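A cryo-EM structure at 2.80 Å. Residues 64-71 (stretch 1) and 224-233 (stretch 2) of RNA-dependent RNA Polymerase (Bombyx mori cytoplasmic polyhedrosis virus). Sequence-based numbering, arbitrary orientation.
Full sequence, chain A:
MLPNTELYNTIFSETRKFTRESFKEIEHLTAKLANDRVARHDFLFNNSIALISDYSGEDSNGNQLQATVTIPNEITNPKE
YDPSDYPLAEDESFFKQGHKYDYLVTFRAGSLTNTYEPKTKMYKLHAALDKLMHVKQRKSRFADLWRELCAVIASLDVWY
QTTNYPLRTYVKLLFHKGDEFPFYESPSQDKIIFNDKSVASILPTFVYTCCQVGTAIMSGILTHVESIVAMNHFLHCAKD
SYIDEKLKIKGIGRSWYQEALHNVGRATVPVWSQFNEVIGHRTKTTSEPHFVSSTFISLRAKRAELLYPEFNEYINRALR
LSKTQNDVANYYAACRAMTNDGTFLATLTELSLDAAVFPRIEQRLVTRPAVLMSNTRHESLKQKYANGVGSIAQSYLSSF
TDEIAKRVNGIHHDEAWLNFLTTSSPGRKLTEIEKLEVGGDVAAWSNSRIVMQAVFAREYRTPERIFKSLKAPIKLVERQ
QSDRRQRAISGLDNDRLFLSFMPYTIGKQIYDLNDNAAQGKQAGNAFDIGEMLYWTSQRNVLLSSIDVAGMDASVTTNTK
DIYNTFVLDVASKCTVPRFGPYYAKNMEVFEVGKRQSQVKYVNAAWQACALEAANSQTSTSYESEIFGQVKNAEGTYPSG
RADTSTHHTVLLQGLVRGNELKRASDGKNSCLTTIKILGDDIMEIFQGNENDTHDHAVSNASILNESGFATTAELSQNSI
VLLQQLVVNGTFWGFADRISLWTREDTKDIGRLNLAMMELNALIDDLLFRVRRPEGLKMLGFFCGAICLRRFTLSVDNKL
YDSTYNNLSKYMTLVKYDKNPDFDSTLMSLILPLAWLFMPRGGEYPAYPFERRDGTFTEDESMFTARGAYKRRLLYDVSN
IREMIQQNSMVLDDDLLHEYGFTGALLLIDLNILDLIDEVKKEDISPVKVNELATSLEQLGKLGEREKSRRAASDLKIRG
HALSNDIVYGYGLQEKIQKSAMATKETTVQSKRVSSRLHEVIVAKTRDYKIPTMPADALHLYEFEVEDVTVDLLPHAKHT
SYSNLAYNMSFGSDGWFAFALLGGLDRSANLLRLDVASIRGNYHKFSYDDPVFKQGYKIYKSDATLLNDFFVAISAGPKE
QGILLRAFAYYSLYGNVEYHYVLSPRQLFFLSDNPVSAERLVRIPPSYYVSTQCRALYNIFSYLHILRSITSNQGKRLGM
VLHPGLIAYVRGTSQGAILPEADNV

Stretch 1 64-71: QLQATVTI
Stretch 2, residues 224-233: HVESIVAMNH

A short strand, residues 64–68, runs into an extended segment through Ile71 and packs on the helix 224–233, which continues later in the chain. Strand and helix axes approach to 7.8 Å with N-to-C directions 41° apart, so both stretches progress the same way: CA of Ala67 lies 6.1 Å from CA of Val225, CA of Val69 6.2 Å from CA of Ile228, and CA of Thr70 6.1 Å from CA of Asn232. Stretch 1 is extended throughout, phi/psi running from -136/150 at Leu65 and -140/168 at Ala67 to -68/121 at Val69 and -136/127 at Thr70; the helix stays near -66/-38. Strand alternation turns the CA-to-CB bonds of Leu65 and Ala67 toward the helix and those of Gln64, Gln66 and Thr68 away.

The first half of the contact is apolar. Leu65 (chi1 t, chi2 -89°) places CD1 3.6 Å from CG1 of Val225 (t). CB of Ala67 sits among three helix side chains, 3.7 Å from Val225 CG1, 3.7 Å from Ile228 CG2 and 4.1 Å from Val229 CG2 (Val229 t). Ile228 (m, t) also brings CG2 to 3.7 Å from the carbonyl O of Thr68 and, more loosely, to 4.3 Å from CG2 of Val69 (t).

The polar half belongs to Asn232 (chi1 m, chi2 -33°), whose CA-to-CB bond points sideways while its amide reaches the backbone of stretch 1. ND2 of Asn232 donates to O of Thr68 at 3.0 Å (N-H...O 141°), and OD1 of Asn232 accepts from N of Thr70 at 3.2 Å (156°). One side-chain amide thus satisfies a carbonyl and an NH two residues apart, spanning Val69; both amide atoms also have hydrogen-bond partners elsewhere in the structure. Proximity alone is not bonding here: OD1 of Asn232 lies 3.0 Å from O of Thr70, but both are acceptors, and ND2 of Asn232 lies 3.0 Å from O of Ile228 at a poor angle. O of Ile228 instead accepts from N of Asn232 at 2.9 Å.

O of Thr68 receives a second, weak hydrogen bond from OG1 of Thr70 (m) at 3.4 Å, while OG1 of Thr68 (m) is satisfied elsewhere. Within the helix, regular i to i+4 bonds run from Ile228 N to His224 O (3.0 Å) through His233 N to Val229 O (3.0 Å). O of His224 also accepts from OG of Ser227 (p) at a very short 2.4 Å.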

ATOM      1  N   GLN A  64     -39.556  17.768  19.665  1.00 44.22           N
ATOM      2  CA  GLN A  64     -40.595  16.985  19.003  1.00 44.22           C
ATOM      3  C   GLN A  64     -40.506  17.116  17.490  1.00 44.22           C
ATOM      4  O   GLN A  64     -40.440  18.227  16.957  1.00 44.22           O
ATOM      5  CB  GLN A  64     -41.975  17.424  19.485  1.00 44.22           C
ATOM      6  CG  GLN A  64     -42.264  17.061  20.921  1.00 44.22           C
ATOM      7  CD  GLN A  64     -42.397  15.566  21.113  1.00 44.22           C
ATOM      8  OE1 GLN A  64     -42.981  14.873  20.282  1.00 44.22           O
ATOM      9  NE2 GLN A  64     -41.854  15.059  22.210  1.00 44.22           N
ATOM     10  N   LEU A  65     -40.516  15.979  16.797  1.00 43.94           N
ATOM     11  CA  LEU A  65     -40.385  15.969  15.350  1.00 43.94           C
ATOM     12  C   LEU A  65     -41.403  14.995  14.771  1.00 43.94           C
ATOM     13  O   LEU A  65     -41.789  14.021  15.420  1.00 43.94           O
ATOM     14  CB  LEU A  65     -38.937  15.621  14.948  1.00 43.94           C
ATOM     15  CG  LEU A  65     -38.387  15.887  13.541  1.00 43.94           C
ATOM     16  CD1 LEU A  65     -38.597  14.753  12.599  1.00 43.94           C
ATOM     17  CD2 LEU A  65     -39.037  17.135  12.963  1.00 43.94           C
ATOM     18  N   GLN A  66     -41.859  15.289  13.554  1.00 46.48           N
ATOM     19  CA  GLN A  66     -42.895  14.518  12.874  1.00 46.48           C
ATOM     20  C   GLN A  66     -42.413  14.123  11.489  1.00 46.48           C
ATOM     21  O   GLN A  66     -41.975  14.980  10.717  1.00 46.48           O
ATOM     22  CB  GLN A  66     -44.186  15.327  12.753  1.00 46.48           C
ATOM     23  CG  GLN A  66     -44.868  15.596  14.072  1.00 46.48           C
ATOM     24  CD  GLN A  66     -46.050  16.522  13.925  1.00 46.48           C
ATOM     25  OE1 GLN A  66     -46.307  17.052  12.845  1.00 46.48           O
ATOM     26  NE2 GLN A  66     -46.783  16.722  15.012  1.00 46.48           N
ATOM     27  N   ALA A  67     -42.507  12.836  11.166  1.00 44.65           N
ATOM     28  CA  ALA A  67     -42.128  12.356   9.847  1.00 44.65           C
ATOM     29  C   ALA A  67     -43.120  11.301   9.378  1.00 44.65           C
ATOM     30  O   ALA A  67     -43.948  10.807  10.146  1.00 44.65           O
ATOM     31  CB  ALA A  67     -40.703  11.801   9.835  1.00 44.65           C
ATOM     32  N   THR A  68     -43.022  10.961   8.094  1.00 45.55           N
ATOM     33  CA  THR A  68     -43.975  10.086   7.425  1.00 45.55           C
ATOM     34  C   THR A  68     -43.210   9.069   6.594  1.00 45.55           C
ATOM     35  O   THR A  68     -42.299   9.441   5.850  1.00 45.55           O
ATOM     36  CB  THR A  68     -44.931  10.894   6.535  1.00 45.55           C
ATOM     37  OG1 THR A  68     -45.648  11.839   7.337  1.00 45.55           O
ATOM     38  CG2 THR A  68     -45.928   9.991   5.831  1.00 45.55           C
ATOM     39  N   VAL A  69     -43.572   7.793   6.731  1.00 43.23           N
ATOM     40  CA  VAL A  69     -42.946   6.732   5.948  1.00 43.23           C
ATOM     41  C   VAL A  69     -43.351   6.892   4.488  1.00 43.23           C
ATOM     42  O   VAL A  69     -44.540   6.859   4.151  1.00 43.23           O
ATOM     43  CB  VAL A  69     -43.340   5.350   6.484  1.00 43.23           C
ATOM     44  CG1 VAL A  69     -42.761   4.267   5.606  1.00 43.23           C
ATOM     45  CG2 VAL A  69     -42.871   5.176   7.917  1.00 43.23           C
ATOM     46  N   THR A  70     -42.360   7.067   3.618  1.00 46.03           N
ATOM     47  CA  THR A  70     -42.572   7.331   2.200  1.00 46.03           C
ATOM     48  C   THR A  70     -41.615   6.475   1.386  1.00 46.03           C
ATOM     49  O   THR A  70     -40.405   6.490   1.633  1.00 46.03           O
ATOM     50  CB  THR A  70     -42.353   8.814   1.880  1.00 46.03           C
ATOM     51  OG1 THR A  70     -43.267   9.608   2.644  1.00 46.03           O
ATOM     52  CG2 THR A  70     -42.574   9.081   0.402  1.00 46.03           C
ATOM     53  N   ILE A  71     -42.149   5.728   0.429  1.00 46.74           N
ATOM     54  CA  ILE A  71     -41.364   4.889  -0.464  1.00 46.74           C
ATOM     55  C   ILE A  71     -41.724   5.272  -1.901  1.00 46.74           C
ATOM     56  O   ILE A  71     -42.905   5.243  -2.251  1.00 46.74           O
ATOM     57  CB  ILE A  71     -41.597   3.392  -0.230  1.00 46.74           C
ATOM     58  CG1 ILE A  71     -41.135   3.015   1.175  1.00 46.74           C
ATOM     59  CG2 ILE A  71     -40.847   2.559  -1.240  1.00 46.74           C
ATOM     60  CD1 ILE A  71     -41.475   1.630   1.569  1.00 46.74           C
ATOM     61  N   HIS A 224     -36.477   7.010  16.541  1.00 37.60           N
ATOM     62  CA  HIS A 224     -37.302   6.313  15.559  1.00 37.60           C
ATOM     63  C   HIS A 224     -37.762   7.246  14.445  1.00 37.60           C
ATOM     64  O   HIS A 224     -37.803   6.848  13.273  1.00 37.60           O
ATOM     65  CB  HIS A 224     -38.490   5.651  16.251  1.00 37.60           C
ATOM     66  CG  HIS A 224     -38.101   4.530  17.161  1.00 37.60           C
ATOM     67  ND1 HIS A 224     -37.704   3.298  16.694  1.00 37.60           N
ATOM     68  CD2 HIS A 224     -38.031   4.458  18.510  1.00 37.60           C
ATOM     69  CE1 HIS A 224     -37.417   2.511  17.714  1.00 37.60           C
ATOM     70  NE2 HIS A 224     -37.605   3.192  18.828  1.00 37.60           N
ATOM     71  N   VAL A 225     -38.068   8.497  14.786  1.00 37.47           N
ATOM     72  CA  VAL A 225     -38.473   9.459  13.770  1.00 37.47           C
ATOM     73  C   VAL A 225     -37.277   9.838  12.907  1.00 37.47           C
ATOM     74  O   VAL A 225     -37.395  10.039  11.688  1.00 37.47           O
ATOM     75  CB  VAL A 225     -39.093  10.694  14.443  1.00 37.47           C
ATOM     76  CG1 VAL A 225     -39.922  11.463  13.456  1.00 37.47           C
ATOM     77  CG2 VAL A 225     -39.880  10.313  15.666  1.00 37.47           C
ATOM     78  N   GLU A 226     -36.100   9.920  13.523  1.00 36.94           N
ATOM     79  CA  GLU A 226     -34.882  10.146  12.762  1.00 36.94           C
ATOM     80  C   GLU A 226     -34.529   8.948  11.892  1.00 36.94           C
ATOM     81  O   GLU A 226     -33.935   9.120  10.824  1.00 36.94           O
ATOM     82  CB  GLU A 226     -33.743  10.484  13.713  1.00 36.94           C
ATOM     83  CG  GLU A 226     -33.865  11.856  14.337  1.00 36.94           C
ATOM     84  CD  GLU A 226     -32.755  12.143  15.313  1.00 36.94           C
ATOM     85  OE1 GLU A 226     -32.022  11.203  15.664  1.00 36.94           O
ATOM     86  OE2 GLU A 226     -32.600  13.313  15.712  1.00 36.94           O
ATOM     87  N   SER A 227     -34.918   7.739  12.304  1.00 35.18           N
ATOM     88  CA  SER A 227     -34.747   6.583  11.433  1.00 35.18           C
ATOM     89  C   SER A 227     -35.680   6.648  10.237  1.00 35.18           C
ATOM     90  O   SER A 227     -35.313   6.192   9.147  1.00 35.18           O
ATOM     91  CB  SER A 227     -34.986   5.292  12.204  1.00 35.18           C
ATOM     92  OG  SER A 227     -36.344   5.141  12.554  1.00 35.18           O
ATOM     93  N   ILE A 228     -36.880   7.209  10.422  1.00 35.84           N
ATOM     94  CA  ILE A 228     -37.770   7.459   9.290  1.00 35.84           C
ATOM     95  C   ILE A 228     -37.120   8.416   8.302  1.00 35.84           C
ATOM     96  O   ILE A 228     -37.117   8.168   7.090  1.00 35.84           O
ATOM     97  CB  ILE A 228     -39.122   8.007   9.773  1.00 35.84           C
ATOM     98  CG1 ILE A 228     -39.824   6.994  10.648  1.00 35.84           C
ATOM     99  CG2 ILE A 228     -40.016   8.347   8.610  1.00 35.84           C
ATOM    100  CD1 ILE A 228     -40.999   7.565  11.302  1.00 35.84           C
ATOM    101  N   VAL A 229     -36.558   9.516   8.814  1.00 35.69           N
ATOM    102  CA  VAL A 229     -35.900  10.513   7.963  1.00 35.69           C
ATOM    103  C   VAL A 229     -34.713   9.899   7.216  1.00 35.69           C
ATOM    104  O   VAL A 229     -34.530  10.125   6.007  1.00 35.69           O
ATOM    105  CB  VAL A 229     -35.469  11.722   8.814  1.00 35.69           C
ATOM    106  CG1 VAL A 229     -34.712  12.739   7.979  1.00 35.69           C
ATOM    107  CG2 VAL A 229     -36.670  12.366   9.465  1.00 35.69           C
ATOM    108  N   ALA A 230     -33.932   9.065   7.910  1.00 35.61           N
ATOM    109  CA  ALA A 230     -32.782   8.401   7.307  1.00 35.61           C
ATOM    110  C   ALA A 230     -33.195   7.447   6.192  1.00 35.61           C
ATOM    111  O   ALA A 230     -32.639   7.499   5.090  1.00 35.61           O
ATOM    112  CB  ALA A 230     -31.995   7.656   8.383  1.00 35.61           C
ATOM    113  N   MET A 231     -34.187   6.584   6.453  1.00 36.39           N
ATOM    114  CA  MET A 231     -34.615   5.610   5.448  1.00 36.39           C
ATOM    115  C   MET A 231     -35.282   6.279   4.250  1.00 36.39           C
ATOM    116  O   MET A 231     -35.116   5.819   3.111  1.00 36.39           O
ATOM    117  CB  MET A 231     -35.549   4.580   6.075  1.00 36.39           C
ATOM    118  CG  MET A 231     -34.870   3.634   7.041  1.00 36.39           C
ATOM    119  SD  MET A 231     -33.542   2.705   6.263  1.00 36.39           S
ATOM    120  CE  MET A 231     -34.445   1.701   5.096  1.00 36.39           C
ATOM    121  N   ASN A 232     -36.024   7.369   4.480  1.00 36.83           N
ATOM    122  CA  ASN A 232     -36.600   8.114   3.364  1.00 36.83           C
ATOM    123  C   ASN A 232     -35.514   8.731   2.497  1.00 36.83           C
ATOM    124  O   ASN A 232     -35.619   8.722   1.264  1.00 36.83           O
ATOM    125  CB  ASN A 232     -37.535   9.213   3.866  1.00 36.83           C
ATOM    126  CG  ASN A 232     -38.775   8.677   4.526  1.00 36.83           C
ATOM    127  OD1 ASN A 232     -39.291   7.632   4.149  1.00 36.83           O
ATOM    128  ND2 ASN A 232     -39.294   9.420   5.488  1.00 36.83           N
ATOM    129  N   HIS A 233     -34.445   9.240   3.121  1.00 37.39           N
ATOM    130  CA  HIS A 233     -33.349   9.806   2.341  1.00 37.39           C
ATOM    131  C   HIS A 233     -32.585   8.731   1.569  1.00 37.39           C
ATOM    132  O   HIS A 233     -32.153   8.972   0.436  1.00 37.39           O
ATOM    133  CB  HIS A 233     -32.412  10.599   3.252  1.00 37.39           C
ATOM    134  CG  HIS A 233     -31.265  11.238   2.532  1.00 37.39           C
ATOM    135  ND1 HIS A 233     -31.439  12.239   1.599  1.00 37.39           N
ATOM    136  CD2 HIS A 233     -29.929  11.047   2.632  1.00 37.39           C
ATOM    137  CE1 HIS A 233     -30.262  12.615   1.136  1.00 37.39           C
ATOM    138  NE2 HIS A 233     -29.329  11.912   1.752  1.00 37.39           N
TER